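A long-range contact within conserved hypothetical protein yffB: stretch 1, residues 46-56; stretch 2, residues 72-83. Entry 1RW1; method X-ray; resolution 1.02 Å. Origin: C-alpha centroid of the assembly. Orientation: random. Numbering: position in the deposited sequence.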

ATOM      1  N   CYS A  46       1.406   3.979  -8.309  1.00  7.44           N
ATOM      2  CA  CYS A  46       2.567   4.836  -8.524  1.00  7.75           C
ATOM      3  C   CYS A  46       2.231   6.038  -9.415  1.00  7.87           C
ATOM      4  O   CYS A  46       2.758   7.122  -9.201  1.00  8.30           O
ATOM      5  CB  CYS A  46       3.725   4.060  -9.146  1.00  8.10           C
ATOM      6  SG  CYS A  46       4.545   2.910  -8.015  1.00  8.56           S
ATOM      7  N   ALA A  47       1.358   5.860 -10.399  1.00  7.95           N
ATOM      8  CA  ALA A  47       0.953   6.979 -11.236  1.00  7.83           C
ATOM      9  C   ALA A  47       0.299   8.079 -10.411  1.00  7.79           C
ATOM     10  O   ALA A  47       0.478   9.268 -10.695  1.00  8.57           O
ATOM     11  CB  ALA A  47       0.003   6.484 -12.314  1.00  9.14           C
ATOM     12  N   GLU A  48      -0.484   7.691  -9.414  1.00  8.07           N
ATOM     13  CA  GLU A  48      -1.252   8.625  -8.625  1.00  8.61           C
ATOM     14  C   GLU A  48      -0.448   9.266  -7.497  1.00  8.45           C
ATOM     15  O   GLU A  48      -0.721  10.409  -7.133  1.00 10.04           O
ATOM     16  CB  GLU A  48      -2.473   7.895  -8.054  1.00  9.87           C
ATOM     17  CG  GLU A  48      -3.375   8.752  -7.178  1.00 10.93           C
ATOM     18  CD  GLU A  48      -4.513   7.986  -6.564  1.00 12.90           C
ATOM     19  OE1 GLU A  48      -4.589   6.758  -6.794  1.00 16.22           O
ATOM     20  OE2 GLU A  48      -5.311   8.603  -5.846  1.00 14.56           O
ATOM     21  N   HIS A  49       0.519   8.535  -6.939  1.00  7.98           N
ATOM     22  CA  HIS A  49       1.176   8.934  -5.700  1.00  8.23           C
ATOM     23  C   HIS A  49       2.679   9.067  -5.768  1.00  8.20           C
ATOM     24  O   HIS A  49       3.275   9.721  -4.915  1.00  8.89           O
ATOM     25  CB  HIS A  49       0.875   7.930  -4.580  1.00  8.22           C
ATOM     26  CG  HIS A  49      -0.547   7.921  -4.166  1.00  8.80           C
ATOM     27  ND1 HIS A  49      -1.084   8.870  -3.329  1.00 11.31           N
ATOM     28  CD2 HIS A  49      -1.534   7.048  -4.452  1.00 10.01           C
ATOM     29  CE1 HIS A  49      -2.362   8.593  -3.146  1.00 12.34           C
ATOM     30  NE2 HIS A  49      -2.656   7.488  -3.806  1.00 12.27           N
ATOM     31  N   GLY A  50       3.303   8.452  -6.768  1.00  7.74           N
ATOM     32  CA  GLY A  50       4.751   8.444  -6.898  1.00  7.77           C
ATOM     33  C   GLY A  50       5.336   7.204  -6.256  1.00  7.43           C
ATOM     34  O   GLY A  50       4.921   6.766  -5.174  1.00  7.94           O
ATOM     35  N   TRP A  51       6.333   6.623  -6.916  1.00  7.99           N
ATOM     36  CA  TRP A  51       6.919   5.398  -6.412  1.00  8.32           C
ATOM     37  C   TRP A  51       7.550   5.599  -5.047  1.00  8.08           C
ATOM     38  O   TRP A  51       7.596   4.645  -4.269  1.00  9.06           O
ATOM     39  CB  TRP A  51       7.922   4.780  -7.397  1.00  9.26           C
ATOM     40  CG  TRP A  51       9.179   5.580  -7.645  1.00  9.20           C
ATOM     41  CD1 TRP A  51       9.408   6.440  -8.685  1.00  9.94           C
ATOM     42  CD2 TRP A  51      10.382   5.570  -6.874  1.00 10.41           C
ATOM     43  NE1 TRP A  51      10.672   6.965  -8.601  1.00 11.10           N
ATOM     44  CE2 TRP A  51      11.289   6.453  -7.493  1.00 10.79           C
ATOM     45  CE3 TRP A  51      10.795   4.895  -5.725  1.00 11.58           C
ATOM     46  CZ2 TRP A  51      12.563   6.688  -6.993  1.00 12.51           C
ATOM     47  CZ3 TRP A  51      12.070   5.130  -5.230  1.00 13.28           C
ATOM     48  CH2 TRP A  51      12.934   6.017  -5.865  1.00 13.99           C
ATOM     49  N   GLN A  52       8.043   6.798  -4.713  1.00  8.38           N
ATOM     50  CA  GLN A  52       8.619   6.974  -3.377  1.00  9.45           C
ATOM     51  C   GLN A  52       7.561   6.943  -2.285  1.00  8.82           C
ATOM     52  O   GLN A  52       7.863   6.651  -1.139  1.00 10.84           O
ATOM     53  CB  GLN A  52       9.424   8.262  -3.302  1.00  9.90           C
ATOM     54  CG  GLN A  52      10.719   8.187  -4.089  1.00 11.88           C
ATOM     55  CD  GLN A  52      11.481   9.500  -4.190  1.00 12.89           C
ATOM     56  OE1 GLN A  52      10.963  10.555  -3.834  1.00 13.37           O
ATOM     57  NE2 GLN A  52      12.711   9.429  -4.687  1.00 14.86           N
ATOM     58  N   THR A  53       6.330   7.263  -2.640  1.00  8.63           N
ATOM     59  CA  THR A  53       5.220   7.207  -1.712  1.00  9.10           C
ATOM     60  C   THR A  53       4.719   5.772  -1.546  1.00  8.51           C
ATOM     61  O   THR A  53       4.417   5.339  -0.450  1.00 10.49           O
ATOM     62  CB  THR A  53       4.125   8.115  -2.243  1.00 10.87           C
ATOM     63  OG1 THR A  53       4.658   9.441  -2.416  1.00 14.17           O
ATOM     64  CG2 THR A  53       2.942   8.190  -1.289  1.00 13.18           C
ATOM     65  N   VAL A  54       4.661   5.022  -2.637  1.00  7.43           N
ATOM     66  CA  VAL A  54       4.121   3.668  -2.603  1.00  7.17           C
ATOM     67  C   VAL A  54       5.159   2.672  -2.059  1.00  6.93           C
ATOM     68  O   VAL A  54       4.797   1.712  -1.385  1.00  8.33           O
ATOM     69  CB  VAL A  54       3.632   3.264  -4.011  1.00  7.31           C
ATOM     70  CG1 VAL A  54       3.050   1.865  -4.029  1.00  7.70           C
ATOM     71  CG2 VAL A  54       2.605   4.250  -4.511  1.00  8.73           C
ATOM     72  N   LEU A  55       6.430   2.867  -2.362  1.00  7.13           N
ATOM     73  CA  LEU A  55       7.492   1.982  -1.893  1.00  6.83           C
ATOM     74  C   LEU A  55       7.906   2.367  -0.479  1.00  7.31           C
ATOM     75  O   LEU A  55       8.238   3.530  -0.207  1.00  9.24           O
ATOM     76  CB  LEU A  55       8.701   2.104  -2.826  1.00  8.02           C
ATOM     77  CG  LEU A  55       9.955   1.292  -2.523  1.00  9.68           C
ATOM     78  CD1 LEU A  55       9.685  -0.180  -2.664  1.00 10.33           C
ATOM     79  CD2 LEU A  55      11.103   1.714  -3.417  1.00 10.51           C
ATOM     80  N   ASN A  56       7.908   1.393   0.414  1.00  6.96           N
ATOM     81  CA  ASN A  56       8.331   1.593   1.785  1.00  7.46           C
ATOM     82  C   ASN A  56       9.847   1.495   1.916  1.00  7.56           C
ATOM     83  O   ASN A  56      10.372   0.510   2.412  1.00  9.36           O
ATOM     84  CB  ASN A  56       7.641   0.588   2.679  1.00  8.23           C
ATOM     85  CG  ASN A  56       7.903   0.866   4.145  1.00  8.82           C
ATOM     86  OD1 ASN A  56       8.497   1.899   4.502  1.00 11.78           O
ATOM     87  ND2 ASN A  56       7.505  -0.058   4.991  1.00  8.78           N
ATOM     88  N   ASP A  72      19.727   3.796  -8.632  1.00 15.05           N
ATOM     89  CA  ASP A  72      19.110   4.554  -9.721  1.00 15.61           C
ATOM     90  C   ASP A  72      17.643   4.207  -9.909  1.00 13.49           C
ATOM     91  O   ASP A  72      17.182   3.954 -11.020  1.00 15.55           O
ATOM     92  CB  ASP A  72      19.885   4.327 -11.021  1.00 19.75           C
ATOM     93  CG  ASP A  72      21.350   4.678 -10.884  1.00 26.53           C
ATOM     94  OD1 ASP A  72      21.638   5.857 -10.594  1.00 34.12           O
ATOM     95  OD2 ASP A  72      22.272   3.845 -11.035  1.00 30.82           O
ATOM     96  N   LEU A  73      16.888   4.224  -8.825  1.00 12.45           N
ATOM     97  CA  LEU A  73      15.500   3.848  -8.912  1.00 11.68           C
ATOM     98  C   LEU A  73      14.653   4.879  -9.649  1.00 10.69           C
ATOM     99  O   LEU A  73      14.892   6.088  -9.626  1.00 14.03           O
ATOM    100  CB  LEU A  73      14.939   3.632  -7.517  1.00 12.36           C
ATOM    101  CG  LEU A  73      15.500   2.420  -6.761  1.00 13.95           C
ATOM    102  CD1 LEU A  73      14.928   2.329  -5.350  1.00 18.02           C
ATOM    103  CD2 LEU A  73      15.259   1.118  -7.521  1.00 16.03           C
ATOM    104  N   ASP A  74      13.632   4.353 -10.301  1.00 10.97           N
ATOM    105  CA  ASP A  74      12.601   5.107 -10.975  1.00 11.20           C
ATOM    106  C   ASP A  74      11.325   4.282 -10.853  1.00  9.41           C
ATOM    107  O   ASP A  74      11.308   3.241 -10.173  1.00  9.92           O
ATOM    108  CB  ASP A  74      12.963   5.372 -12.438  1.00 12.12           C
ATOM    109  CG  ASP A  74      13.315   4.103 -13.206  1.00 13.28           C
ATOM    110  OD1 ASP A  74      12.781   3.010 -12.881  1.00 13.05           O
ATOM    111  OD2 ASP A  74      14.095   4.141 -14.191  1.00 16.40           O
ATOM    112  N   GLU A  75      10.242   4.756 -11.452  1.00  9.43           N
ATOM    113  CA  GLU A  75       8.975   4.057 -11.287  1.00  8.96           C
ATOM    114  C   GLU A  75       9.058   2.598 -11.754  1.00  8.44           C
ATOM    115  O   GLU A  75       8.603   1.683 -11.052  1.00  8.63           O
ATOM    116  CB  GLU A  75       7.851   4.779 -11.998  1.00  9.81           C
ATOM    117  CG  GLU A  75       6.498   4.123 -11.804  1.00 10.92           C
ATOM    118  CD  GLU A  75       5.394   4.923 -12.418  1.00 10.55           C
ATOM    119  OE1 GLU A  75       4.860   5.842 -11.754  1.00 13.15           O
ATOM    120  OE2 GLU A  75       5.082   4.634 -13.591  1.00 12.85           O
ATOM    121  N   ALA A  76       9.616   2.373 -12.934  1.00  8.85           N
ATOM    122  CA  ALA A  76       9.629   1.022 -13.481  1.00  9.17           C
ATOM    123  C   ALA A  76      10.372   0.064 -12.558  1.00  8.71           C
ATOM    124  O   ALA A  76       9.924  -1.070 -12.292  1.00  8.99           O
ATOM    125  CB  ALA A  76      10.237   1.010 -14.866  1.00 10.80           C
ATOM    126  N   LYS A  77      11.530   0.497 -12.084  1.00  9.22           N
ATOM    127  CA  LYS A  77      12.337  -0.356 -11.238  1.00  9.49           C
ATOM    128  C   LYS A  77      11.675  -0.619  -9.881  1.00  8.79           C
ATOM    129  O   LYS A  77      11.721  -1.738  -9.357  1.00  9.21           O
ATOM    130  CB  LYS A  77      13.731   0.246 -11.044  1.00 11.46           C
ATOM    131  CG  LYS A  77      14.573   0.291 -12.304  1.00 14.16           C
ATOM    132  CD  LYS A  77      15.907   0.965 -12.047  1.00 18.28           C
ATOM    133  CE  LYS A  77      16.796   0.995 -13.286  1.00 20.28           C
ATOM    134  NZ  LYS A  77      18.053   1.759 -13.042  1.00 25.45           N
ATOM    135  N   ALA A  78      11.070   0.408  -9.310  1.00  8.84           N
ATOM    136  CA  ALA A  78      10.381   0.267  -8.036  1.00  8.90           C
ATOM    137  C   ALA A  78       9.232  -0.729  -8.149  1.00  8.37           C
ATOM    138  O   ALA A  78       9.001  -1.538  -7.245  1.00  7.99           O
ATOM    139  CB  ALA A  78       9.869   1.633  -7.566  1.00  9.52           C
ATOM    140  N   ILE A  79       8.499  -0.665  -9.250  1.00  8.11           N
ATOM    141  CA  ILE A  79       7.394  -1.582  -9.449  1.00  7.66           C
ATOM    142  C   ILE A  79       7.897  -3.028  -9.482  1.00  7.45           C
ATOM    143  O   ILE A  79       7.287  -3.919  -8.879  1.00  7.41           O
ATOM    144  CB  ILE A  79       6.609  -1.190 -10.723  1.00  8.33           C
ATOM    145  CG1 ILE A  79       5.801   0.084 -10.466  1.00  9.84           C
ATOM    146  CG2 ILE A  79       5.715  -2.343 -11.179  1.00  9.35           C
ATOM    147  CD1 ILE A  79       5.187   0.680 -11.711  1.00 13.57           C
ATOM    148  N   GLU A  80       9.010  -3.289 -10.162  1.00  7.31           N
ATOM    149  CA  GLU A  80       9.522  -4.654 -10.179  1.00  7.61           C
ATOM    150  C   GLU A  80       9.894  -5.147  -8.792  1.00  7.26           C
ATOM    151  O   GLU A  80       9.672  -6.313  -8.475  1.00  7.68           O
ATOM    152  CB  GLU A  80      10.713  -4.804 -11.138  1.00  8.39           C
ATOM    153  CG  GLU A  80      10.337  -4.565 -12.598  1.00  9.36           C
ATOM    154  CD  GLU A  80       9.158  -5.418 -13.053  1.00 10.38           C
ATOM    155  OE1 GLU A  80       9.260  -6.653 -13.036  1.00 13.29           O
ATOM    156  OE2 GLU A  80       8.106  -4.848 -13.386  1.00 11.85           O
ATOM    157  N   LEU A  81      10.468  -4.287  -7.969  1.00  7.30           N
ATOM    158  CA  LEU A  81      10.832  -4.683  -6.606  1.00  7.34           C
ATOM    159  C   LEU A  81       9.589  -5.060  -5.796  1.00  7.00           C
ATOM    160  O   LEU A  81       9.561  -6.078  -5.100  1.00  7.38           O
ATOM    161  CB  LEU A  81      11.578  -3.559  -5.897  1.00  8.39           C
ATOM    162  CG  LEU A  81      12.959  -3.199  -6.427  1.00  9.84           C
ATOM    163  CD1 LEU A  81      13.514  -2.007  -5.650  1.00 11.68           C
ATOM    164  CD2 LEU A  81      13.912  -4.373  -6.357  1.00 11.46           C
HETATM  165  N   MSE A  82       8.570  -4.214  -5.866  1.00  6.88           N
HETATM  166  CA  MSE A  82       7.333  -4.455  -5.110  1.00  6.69           C
HETATM  167  C   MSE A  82       6.543  -5.652  -5.601  1.00  6.73           C
HETATM  168  O   MSE A  82       5.876  -6.323  -4.812  1.00  7.86           O
HETATM  169  CB  MSE A  82       6.462  -3.203  -5.135  1.00  7.23           C
HETATM  170  CG  MSE A  82       7.082  -2.061  -4.362  1.00  8.09           C
HETATM  171 SE   MSE A  82       5.922  -0.463  -4.226  1.00 11.09          SE
HETATM  172  CE  MSE A  82       6.162   0.211  -6.051  1.00 11.86           C
ATOM    173  N   LEU A  83       6.618  -5.912  -6.900  1.00  6.87           N
ATOM    174  CA  LEU A  83       5.896  -7.019  -7.499  1.00  7.17           C
ATOM    175  C   LEU A  83       6.401  -8.328  -6.911  1.00  7.50           C
ATOM    176  O   LEU A  83       5.604  -9.211  -6.567  1.00  8.40           O
ATOM    177  CB  LEU A  83       6.104  -6.993  -9.015  1.00  8.63           C
ATOM    178  CG  LEU A  83       5.430  -8.107  -9.801  1.00  9.35           C
ATOM    179  CD1 LEU A  83       3.926  -8.083  -9.636  1.00 11.48           C
ATOM    180  CD2 LEU A  83       5.822  -7.999 -11.224  1.00 15.27           C
TER

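What does the start of stretch 2 offer to stretch 1? Before its helix begins, the CA-to-CB bond of L73 points toward stretch 1, and L73 CB lies 3.5 Å from W51 CH2. The same leucine reaches L55 more loosely, with L73 CD1 4.3 Å from L55 CD2. Both contacts are apolar.

How does the backbone turn into a helix beneath the tryptophan? The CA-to-CB bond of D74 points away from stretch 1, and its carboxylate serves its own helix: D74 OD1 accepts from K77 N at 2.9 Å, a nearly straight capping bond. The closest approaches of W51 here are to backbone atoms. D74 C lies over one face of the ring, 3.6 Å from W51 NE1, and E75 N is 3.3 Å from W51 CD1. The CA atoms of the two stretches come nearest here, those of W51 and E75 lying 5.5 Å apart.

Where does the charged E75 go? Its CB sets out sideways, but the extended chain comes nearer at its end, bringing E75 OE1 to 3.4 Å from C46 CB. No hydrogen bond crosses between the stretches, so this carboxylate simply packs against the end of the helix that closes at H49.

Which residues farther along the helix seal the contact? A78, one turn after E75, points its CA-to-CB bond toward stretch 1, with A78 CB 3.7 Å from W51 CB. I79 brings CG1 to 3.9 Å from C46 SG. A turn beyond A78, selenomethionine M82 touches three side chains: its CG is 3.6 Å from L55 CD1, its SE 3.7 Å from V54 CG1, and its CE 3.7 Å from C46 SG. This long, flexible, apolar chain thus links both helical segments of stretch 1, and the contact across the stretches is largely apolar, with no hydrogen bond between them.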